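Local coordinates for B12-binding domain-containing protein (Kitasatospora setae, PDB 6WTE) that probably transfers a methyl group from S-adenosylmethionine by way of cobalamin, as a radical SAM methylase that also carries a [4Fe-4S] cluster, at residues G245-E248 with D254-E257; A28-G33 with R198-V203; R286-R291 with A323-R328. All blocks are in the same frame, centred on the assembly; numbering follows the deposited sequence.

Interaction 1: residues G245-E248 with D254-E257; sequences GQRE and DEME
Arg-247 reaches from the turn just after strand 245-246 to Glu-255 on helix 249-261, and the two buried side chains meet at about a right angle. From CB the arginine runs with CG beside the backbone N (chi1 -61°) and stays extended to CD, the aliphatic part of a side chain that packs on Ile-221. A bend at the third torsion, 62°, then swings NE and the guanidinium round to Glu-255. CZ lies 3.3 Å from Glu-255 OE1, and that oxygen sits in the guanidinium plane at the end bearing the two terminal nitrogens. NH1 is 3.0 Å from Glu-255 OE1, meeting it from above the carboxylate plane. NH2, 2.9 Å from the same Glu-255 OE1, comes nearly in line with the C-O bond. The salt bridge is thus end-on with both donors on one oxygen, the flat groups turned 51° apart. In the radical SAM core this ties the turn before helix 249-261 back onto that helix, which packs on strand 219-221 of the partial barrel. Both terminal nitrogens have further work: NH1 also donates to the carbonyl of Leu-222 and NH2 to that of Ser-195, a demand that an arginine, whose flat end offers several N-H groups in one plane, suits. Glutamate has the length to present OE1 here while its second oxygen, OE2, takes a salt bridge from Arg-199 and a hydrogen bond with Tyr-20 OH.

Interaction 2: residues A28-G33 with R198-V203; sequences ALEDEG and RRRSGV
Glu-30 and Arg-198 each set CG beside the backbone N, with chi1 near -70°; the glutamate then extends, whereas the arginine bends at its third torsion (-71°) and turns its guanidinium to the helix end. There the edge of Arg-198 meets two acidic side chains. Its NH1 and NH2 both close on Asp-31 OD1, each at 3.0 Å, an end-on grip in which NH1 uses the syn lone pair and NH2 comes from above the carboxylate plane. The same NH2 of Arg-198 lies 3.0 Å from Glu-30 OE1, on its anti lone pair, with the two flat groups nearly coplanar. Arg-200, extended as far as NE, arrives from the opposite direction to Glu-30: its NH2 takes the syn lone pair of Glu-30 OE1 at 3.1 Å, and its NH1 adds a weak bond to that oxygen. Glu-30 OE1 therefore joins two guanidinium groups and Arg-198 two carboxylates, the four residues forming a salt-bridge network. With an alanine at Arg-198, Asp-31 would probably lose both its bonds across this contact, and Glu-30 OE1 would keep Arg-200 as its one partner of the two segments. Long side chains suit a surface contact in which the backbones stay apart. Gly-33, with positive phi, closes the helix in a Schellman motif just beyond the acidic pair. Helix 20-31, from the B12-binding domain, carries Ala-28 and Leu-29 against helix 130-141, while its acidic end receives the loop between strand 174-175 and helix 209-214.

Interaction 3: residues R286-R291 with A323-R328; sequences REIVRR and AAAGCR
Val-289 and Ile-288 on helix 278-294 meet Ala-324 and Ala-325 at the end of helix 316-325 by van der Waals packing, methyls lying on methyls and on the backbone of the helix end. Val-289 comes closest: its CG2, set beside the backbone N by a chi1 of 170°, lies 3.6 Å from the Ala-324 CB. That methyl also rests on the peptide linking the two alanines, with CG2 of Val-289 3.6 Å from the N of Ala-325. Ile-288 adds its own CG2, 4.0 Å from Ala-325 CB. Small alanines suit the spot because they let the backbones come near, the CA atoms of Val-289 and Ala-325 being 5.0 Å apart. Gly-326, whose positive phi favours glycine, ends the helix in a Schellman motif and turns the chain into strand 327-335, part of the helix-to-strand succession of the radical SAM barrel. Between the two segments there is no polar bond; within 286-291 Glu-287 draws in two arginines. It takes Arg-290 side-on, NE to OE1 and NH2 to OE2, the latter bond 2.8 Å long. Arg-291 NE reaches Glu-287 OE2 as well, 3.0 Å away and almost straight at 177°. Arg-291 NH1 has further carboxylate partners in Asp-254 and Glu-257 of helix 249-261. The two segments thus fit by shape alone, while beside them a salt bridge from Arg-286 to Glu-317 joins the same two helices by charge.

Along the chain, interaction 2 closes before interaction 1 opens, and interaction 3 follows. Interactions 1 and 3 lie within the radical SAM core, their centres about 14 Å apart, and share the interface of helices 249-261 and 278-294, where Met-256 packs on Ile-288. Interaction 2, its centre about 15 Å from that of interaction 1, joins helix 20-31 of the B12-binding domain to the loop 198-203; Arg-199 of that loop links it to interaction 1. Interactions 2 and 3 do not touch, their centres being about 27 Å apart. Helix 249-261 thus stands between a domain-joining loop and the next barrel helix, with the side chain of Glu-255 about 8 Å from the bound cobalamin.

Interaction 1: residues G245-E248 with D254-E257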
loop_
_atom_site.group_PDB
_atom_site.type_symbol
_atom_site.label_atom_id
_atom_site.label_comp_id
_atom_site.label_asym_id
_atom_site.label_seq_id
_atom_site.Cartn_x
_atom_site.Cartn_y
_atom_site.Cartn_z
ATOM N N GLY A 245 11.108 -12.404 -0.865
ATOM C CA GLY A 245 10.795 -13.544 -0.027
ATOM C C GLY A 245 9.639 -14.279 -0.672
ATOM O O GLY A 245 8.483 -13.892 -0.493
ATOM N N GLN A 246 9.945 -15.307 -1.463
ATOM C CA GLN A 246 8.936 -16.005 -2.248
ATOM C C GLN A 246 8.220 -17.034 -1.388
ATOM O O GLN A 246 8.861 -17.833 -0.700
ATOM C CB GLN A 246 9.581 -16.702 -3.447
ATOM C CG GLN A 246 10.287 -15.780 -4.424
ATOM C CD GLN A 246 10.960 -16.542 -5.550
ATOM O OE1 GLN A 246 11.097 -17.764 -5.493
ATOM N NE2 GLN A 246 11.387 -15.822 -6.580
ATOM N N ARG A 247 6.893 -17.035 -1.448
ATOM C CA ARG A 247 6.130 -18.055 -0.748
ATOM C C ARG A 247 6.136 -19.357 -1.536
ATOM O O ARG A 247 6.226 -19.363 -2.771
ATOM C CB ARG A 247 4.688 -17.608 -0.521
ATOM C CG ARG A 247 4.524 -16.356 0.314
ATOM C CD ARG A 247 3.048 -16.053 0.491
ATOM N NE ARG A 247 2.366 -17.133 1.208
ATOM C CZ ARG A 247 1.046 -17.293 1.254
ATOM N NH1 ARG A 247 0.248 -16.440 0.625
ATOM N NH2 ARG A 247 0.525 -18.306 1.935
ATOM N N GLU A 248 6.029 -20.465 -0.807
ATOM C CA GLU A 248 5.873 -21.771 -1.437
ATOM C C GLU A 248 4.676 -21.761 -2.376
ATOM O O GLU A 248 3.577 -21.350 -1.995
ATOM C CB GLU A 248 5.689 -22.852 -0.368
ATOM C CG GLU A 248 6.900 -23.131 0.518
ATOM C CD GLU A 248 8.013 -23.903 -0.182
ATOM O OE1 GLU A 248 8.350 -23.594 -1.344
ATOM O OE2 GLU A 248 8.558 -24.837 0.445
ATOM N N ASP A 254 -2.989 -23.093 -2.383
ATOM C CA ASP A 254 -3.892 -23.587 -1.338
ATOM C C ASP A 254 -4.733 -22.455 -0.756
ATOM O O ASP A 254 -5.946 -22.606 -0.548
ATOM C CB ASP A 254 -3.103 -24.250 -0.200
ATOM C CG ASP A 254 -2.705 -25.686 -0.493
ATOM O OD1 ASP A 254 -3.036 -26.221 -1.573
ATOM O OD2 ASP A 254 -2.064 -26.291 0.396
ATOM N N GLU A 255 -4.095 -21.318 -0.470
ATOM C CA GLU A 255 -4.806 -20.174 0.090
ATOM C C GLU A 255 -5.826 -19.609 -0.891
ATOM O O GLU A 255 -6.959 -19.295 -0.505
ATOM C CB GLU A 255 -3.804 -19.098 0.493
ATOM C CG GLU A 255 -4.422 -17.884 1.151
ATOM C CD GLU A 255 -3.363 -16.956 1.714
ATOM O OE1 GLU A 255 -2.225 -17.428 1.915
ATOM O OE2 GLU A 255 -3.664 -15.770 1.950
ATOM N N MET A 256 -5.431 -19.451 -2.160
ATOM C CA MET A 256 -6.370 -18.987 -3.176
ATOM C C MET A 256 -7.539 -19.946 -3.315
ATOM O O MET A 256 -8.684 -19.518 -3.485
ATOM C CB MET A 256 -5.662 -18.828 -4.521
ATOM C CG MET A 256 -4.545 -17.812 -4.488
ATOM S SD MET A 256 -3.634 -17.751 -6.038
ATOM C CE MET A 256 -4.832 -16.937 -7.097
ATOM N N GLU A 257 -7.263 -21.251 -3.247
ATOM C CA GLU A 257 -8.331 -22.237 -3.342
ATOM C C GLU A 257 -9.280 -22.117 -2.159
ATOM O O GLU A 257 -10.499 -22.223 -2.322
ATOM C CB GLU A 257 -7.735 -23.645 -3.423
ATOM C CG GLU A 257 -8.720 -24.722 -3.836
ATOM C CD GLU A 257 -8.057 -26.073 -3.998
ATOM O OE1 GLU A 257 -6.999 -26.147 -4.661
ATOM O OE2 GLU A 257 -8.597 -27.064 -3.467
#

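Interaction 2: residues A28-G33 with R198-V203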
loop_
_atom_site.group_PDB
_atom_site.type_symbol
_atom_site.label_atom_id
_atom_site.label_comp_id
_atom_site.label_asym_id
_atom_site.label_seq_id
_atom_site.Cartn_x
_atom_site.Cartn_y
_atom_site.Cartn_z
ATOM N N ALA A 28 0.717 -17.307 11.954
ATOM C CA ALA A 28 2.017 -17.562 12.562
ATOM C C ALA A 28 1.898 -17.702 14.074
ATOM O O ALA A 28 2.466 -18.621 14.675
ATOM C CB ALA A 28 2.983 -16.438 12.199
ATOM N N LEU A 29 1.162 -16.791 14.707
ATOM C CA LEU A 29 1.033 -16.839 16.159
ATOM C C LEU A 29 0.306 -18.100 16.608
ATOM O O LEU A 29 0.732 -18.762 17.560
ATOM C CB LEU A 29 0.310 -15.592 16.653
ATOM C CG LEU A 29 1.135 -14.309 16.704
ATOM C CD1 LEU A 29 0.197 -13.145 16.935
ATOM C CD2 LEU A 29 2.183 -14.403 17.809
ATOM N N GLU A 30 -0.778 -18.464 15.918
ATOM C CA GLU A 30 -1.493 -19.685 16.278
ATOM C C GLU A 30 -0.621 -20.919 16.084
ATOM O O GLU A 30 -0.643 -21.839 16.912
ATOM C CB GLU A 30 -2.780 -19.803 15.458
ATOM C CG GLU A 30 -3.856 -18.807 15.861
ATOM C CD GLU A 30 -5.144 -18.992 15.079
ATOM O OE1 GLU A 30 -5.095 -19.603 13.994
ATOM O OE2 GLU A 30 -6.200 -18.523 15.554
ATOM N N ASP A 31 0.160 -20.959 14.998
ATOM C CA ASP A 31 1.030 -22.102 14.753
ATOM C C ASP A 31 2.118 -22.233 15.812
ATOM O O ASP A 31 2.630 -23.337 16.022
ATOM C CB ASP A 31 1.662 -22.008 13.359
ATOM C CG ASP A 31 0.665 -22.278 12.239
ATOM O OD1 ASP A 31 -0.509 -22.590 12.528
ATOM O OD2 ASP A 31 1.061 -22.182 11.061
ATOM N N GLU A 32 2.479 -21.139 16.480
ATOM C CA GLU A 32 3.461 -21.154 17.556
ATOM C C GLU A 32 2.829 -21.322 18.931
ATOM O O GLU A 32 3.523 -21.176 19.943
ATOM C CB GLU A 32 4.297 -19.873 17.526
ATOM C CG GLU A 32 5.235 -19.782 16.333
ATOM C CD GLU A 32 6.327 -20.834 16.365
ATOM O OE1 GLU A 32 6.749 -21.225 17.474
ATOM O OE2 GLU A 32 6.759 -21.276 15.280
ATOM N N GLY A 33 1.535 -21.617 18.993
ATOM C CA GLY A 33 0.894 -21.953 20.244
ATOM C C GLY A 33 0.212 -20.819 20.971
ATOM O O GLY A 33 -0.181 -21.001 22.133
ATOM N N ARG A 198 -4.267 -18.616 6.955
ATOM C CA ARG A 198 -5.655 -19.029 7.120
ATOM C C ARG A 198 -6.570 -17.820 6.952
ATOM O O ARG A 198 -6.396 -16.794 7.619
ATOM C CB ARG A 198 -5.852 -19.719 8.470
ATOM C CG ARG A 198 -5.176 -21.092 8.510
ATOM C CD ARG A 198 -5.469 -21.878 9.778
ATOM N NE ARG A 198 -4.796 -21.313 10.944
ATOM C CZ ARG A 198 -3.566 -21.636 11.337
ATOM N NH1 ARG A 198 -2.859 -22.533 10.661
ATOM N NH2 ARG A 198 -3.046 -21.062 12.415
ATOM N N ARG A 199 -7.516 -17.933 6.025
ATOM C CA ARG A 199 -8.444 -16.857 5.692
ATOM C C ARG A 199 -9.835 -17.332 6.074
ATOM O O ARG A 199 -10.393 -18.217 5.419
ATOM C CB ARG A 199 -8.374 -16.499 4.208
ATOM C CG ARG A 199 -6.960 -16.469 3.638
ATOM C CD ARG A 199 -6.086 -15.383 4.299
ATOM N NE ARG A 199 -6.552 -14.031 4.000
ATOM C CZ ARG A 199 -6.397 -13.432 2.821
ATOM N NH1 ARG A 199 -5.792 -14.075 1.827
ATOM N NH2 ARG A 199 -6.849 -12.196 2.633
ATOM N N ARG A 200 -10.387 -16.752 7.131
ATOM C CA ARG A 200 -11.635 -17.221 7.706
ATOM C C ARG A 200 -12.752 -16.229 7.417
ATOM O O ARG A 200 -12.511 -15.067 7.086
ATOM C CB ARG A 200 -11.490 -17.429 9.220
ATOM C CG ARG A 200 -10.441 -18.463 9.619
ATOM C CD ARG A 200 -10.274 -18.482 11.137
ATOM N NE ARG A 200 -9.488 -19.615 11.624
ATOM C CZ ARG A 200 -8.277 -19.516 12.168
ATOM N NH1 ARG A 200 -7.692 -18.330 12.295
ATOM N NH2 ARG A 200 -7.648 -20.607 12.591
ATOM N N SER A 201 -13.984 -16.709 7.543
ATOM C CA SER A 201 -15.164 -15.878 7.373
ATOM C C SER A 201 -16.211 -16.276 8.400
ATOM O O SER A 201 -16.368 -17.459 8.712
ATOM C CB SER A 201 -15.748 -16.012 5.965
ATOM O OG SER A 201 -14.840 -15.534 4.995
ATOM N N GLY A 202 -16.920 -15.280 8.924
ATOM C CA GLY A 202 -17.960 -15.534 9.900
ATOM C C GLY A 202 -17.476 -16.028 11.244
ATOM O O GLY A 202 -18.292 -16.504 12.037
ATOM N N VAL A 203 -16.183 -15.935 11.530
ATOM C CA VAL A 203 -15.619 -16.400 12.795
ATOM C C VAL A 203 -15.428 -15.189 13.701
ATOM O O VAL A 203 -14.715 -14.252 13.317
ATOM C CB VAL A 203 -14.292 -17.143 12.592
ATOM C CG1 VAL A 203 -13.738 -17.606 13.949
ATOM C CG2 VAL A 203 -14.480 -18.318 11.653
#

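Interaction 3: residues R286-R291 with A323-R328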
loop_
_atom_site.group_PDB
_atom_site.type_symbol
_atom_site.label_atom_id
_atom_site.label_comp_id
_atom_site.label_asym_id
_atom_site.label_seq_id
_atom_site.Cartn_x
_atom_site.Cartn_y
_atom_site.Cartn_z
ATOM N N ARG A 286 1.072 -21.522 -13.624
ATOM C CA ARG A 286 1.056 -22.903 -14.093
ATOM C C ARG A 286 0.383 -23.826 -13.082
ATOM O O ARG A 286 -0.385 -24.717 -13.462
ATOM C CB ARG A 286 2.481 -23.377 -14.384
ATOM C CG ARG A 286 3.132 -22.723 -15.603
ATOM C CD ARG A 286 4.491 -23.343 -15.909
ATOM N NE ARG A 286 5.165 -22.644 -17.002
ATOM C CZ ARG A 286 6.190 -21.814 -16.840
ATOM N NH1 ARG A 286 6.681 -21.585 -15.626
ATOM N NH2 ARG A 286 6.731 -21.219 -17.894
ATOM N N GLU A 287 0.668 -23.641 -11.790
ATOM C CA GLU A 287 0.035 -24.483 -10.779
ATOM C C GLU A 287 -1.463 -24.211 -10.687
ATOM O O GLU A 287 -2.257 -25.147 -10.523
ATOM C CB GLU A 287 0.715 -24.280 -9.423
ATOM C CG GLU A 287 0.062 -25.039 -8.276
ATOM C CD GLU A 287 0.109 -26.545 -8.455
ATOM O OE1 GLU A 287 0.870 -27.041 -9.317
ATOM O OE2 GLU A 287 -0.623 -27.243 -7.720
ATOM N N ILE A 288 -1.871 -22.944 -10.801
ATOM C CA ILE A 288 -3.296 -22.623 -10.788
ATOM C C ILE A 288 -3.999 -23.313 -11.949
ATOM O O ILE A 288 -5.071 -23.913 -11.792
ATOM C CB ILE A 288 -3.509 -21.101 -10.842
ATOM C CG1 ILE A 288 -2.974 -20.427 -9.575
ATOM C CG2 ILE A 288 -4.984 -20.789 -11.024
ATOM C CD1 ILE A 288 -3.014 -18.917 -9.664
ATOM N N VAL A 289 -3.402 -23.227 -13.135
ATOM C CA VAL A 289 -3.981 -23.852 -14.320
ATOM C C VAL A 289 -4.047 -25.360 -14.147
ATOM O O VAL A 289 -5.044 -25.999 -14.505
ATOM C CB VAL A 289 -3.174 -23.459 -15.570
ATOM C CG1 VAL A 289 -3.605 -24.293 -16.772
ATOM C CG2 VAL A 289 -3.341 -21.981 -15.851
ATOM N N ARG A 290 -2.993 -25.950 -13.580
ATOM C CA ARG A 290 -2.962 -27.399 -13.418
ATOM C C ARG A 290 -4.075 -27.874 -12.496
ATOM O O ARG A 290 -4.740 -28.875 -12.786
ATOM C CB ARG A 290 -1.604 -27.844 -12.873
ATOM C CG ARG A 290 -1.462 -29.356 -12.759
ATOM C CD ARG A 290 -0.322 -29.762 -11.832
ATOM N NE ARG A 290 -0.605 -29.446 -10.431
ATOM C CZ ARG A 290 -1.387 -30.181 -9.644
ATOM N NH1 ARG A 290 -1.971 -31.272 -10.121
ATOM N NH2 ARG A 290 -1.589 -29.826 -8.381
ATOM N N ARG A 291 -4.315 -27.157 -11.395
ATOM C CA ARG A 291 -5.388 -27.559 -10.489
ATOM C C ARG A 291 -6.754 -27.376 -11.131
ATOM O O ARG A 291 -7.643 -28.223 -10.967
ATOM C CB ARG A 291 -5.311 -26.764 -9.190
ATOM C CG ARG A 291 -4.097 -27.076 -8.349
ATOM C CD ARG A 291 -4.317 -26.618 -6.933
ATOM N NE ARG A 291 -3.074 -26.607 -6.178
ATOM C CZ ARG A 291 -2.994 -26.329 -4.883
ATOM N NH1 ARG A 291 -4.094 -26.043 -4.197
ATOM N NH2 ARG A 291 -1.814 -26.329 -4.280
ATOM N N ALA A 323 -4.256 -15.655 -18.895
ATOM C CA ALA A 323 -5.580 -15.968 -19.423
ATOM C C ALA A 323 -6.048 -17.335 -18.945
ATOM O O ALA A 323 -7.191 -17.486 -18.503
ATOM C CB ALA A 323 -5.572 -15.902 -20.951
ATOM N N ALA A 324 -5.164 -18.334 -18.988
ATOM C CA ALA A 324 -5.567 -19.688 -18.635
ATOM C C ALA A 324 -5.876 -19.813 -17.152
ATOM O O ALA A 324 -6.708 -20.641 -16.761
ATOM C CB ALA A 324 -4.475 -20.681 -19.035
ATOM N N ALA A 325 -5.223 -18.999 -16.322
ATOM C CA ALA A 325 -5.402 -19.062 -14.873
ATOM C C ALA A 325 -6.665 -18.361 -14.388
ATOM O O ALA A 325 -7.070 -18.573 -13.240
ATOM C CB ALA A 325 -4.184 -18.453 -14.166
ATOM N N GLY A 326 -7.283 -17.527 -15.211
ATOM C CA GLY A 326 -8.447 -16.771 -14.811
ATOM C C GLY A 326 -8.220 -15.284 -14.593
ATOM O O GLY A 326 -9.050 -14.639 -13.934
ATOM N N CYS A 327 -7.133 -14.726 -15.110
ATOM C CA CYS A 327 -6.908 -13.296 -14.983
ATOM C C CYS A 327 -7.972 -12.520 -15.749
ATOM O O CYS A 327 -8.232 -12.789 -16.928
ATOM C CB CYS A 327 -5.517 -12.944 -15.495
ATOM S SG CYS A 327 -5.085 -11.217 -15.331
ATOM N N ARG A 328 -8.594 -11.559 -15.070
ATOM C CA ARG A 328 -9.569 -10.673 -15.686
ATOM C C ARG A 328 -9.032 -9.272 -15.941
ATOM O O ARG A 328 -9.583 -8.565 -16.794
ATOM C CB ARG A 328 -10.825 -10.564 -14.809
ATOM C CG ARG A 328 -11.673 -11.820 -14.743
ATOM C CD ARG A 328 -12.249 -12.160 -16.111
ATOM N NE ARG A 328 -13.116 -13.333 -16.054
ATOM C CZ ARG A 328 -14.443 -13.281 -16.065
ATOM N NH1 ARG A 328 -15.064 -12.109 -16.140
ATOM N NH2 ARG A 328 -15.152 -14.403 -16.011
#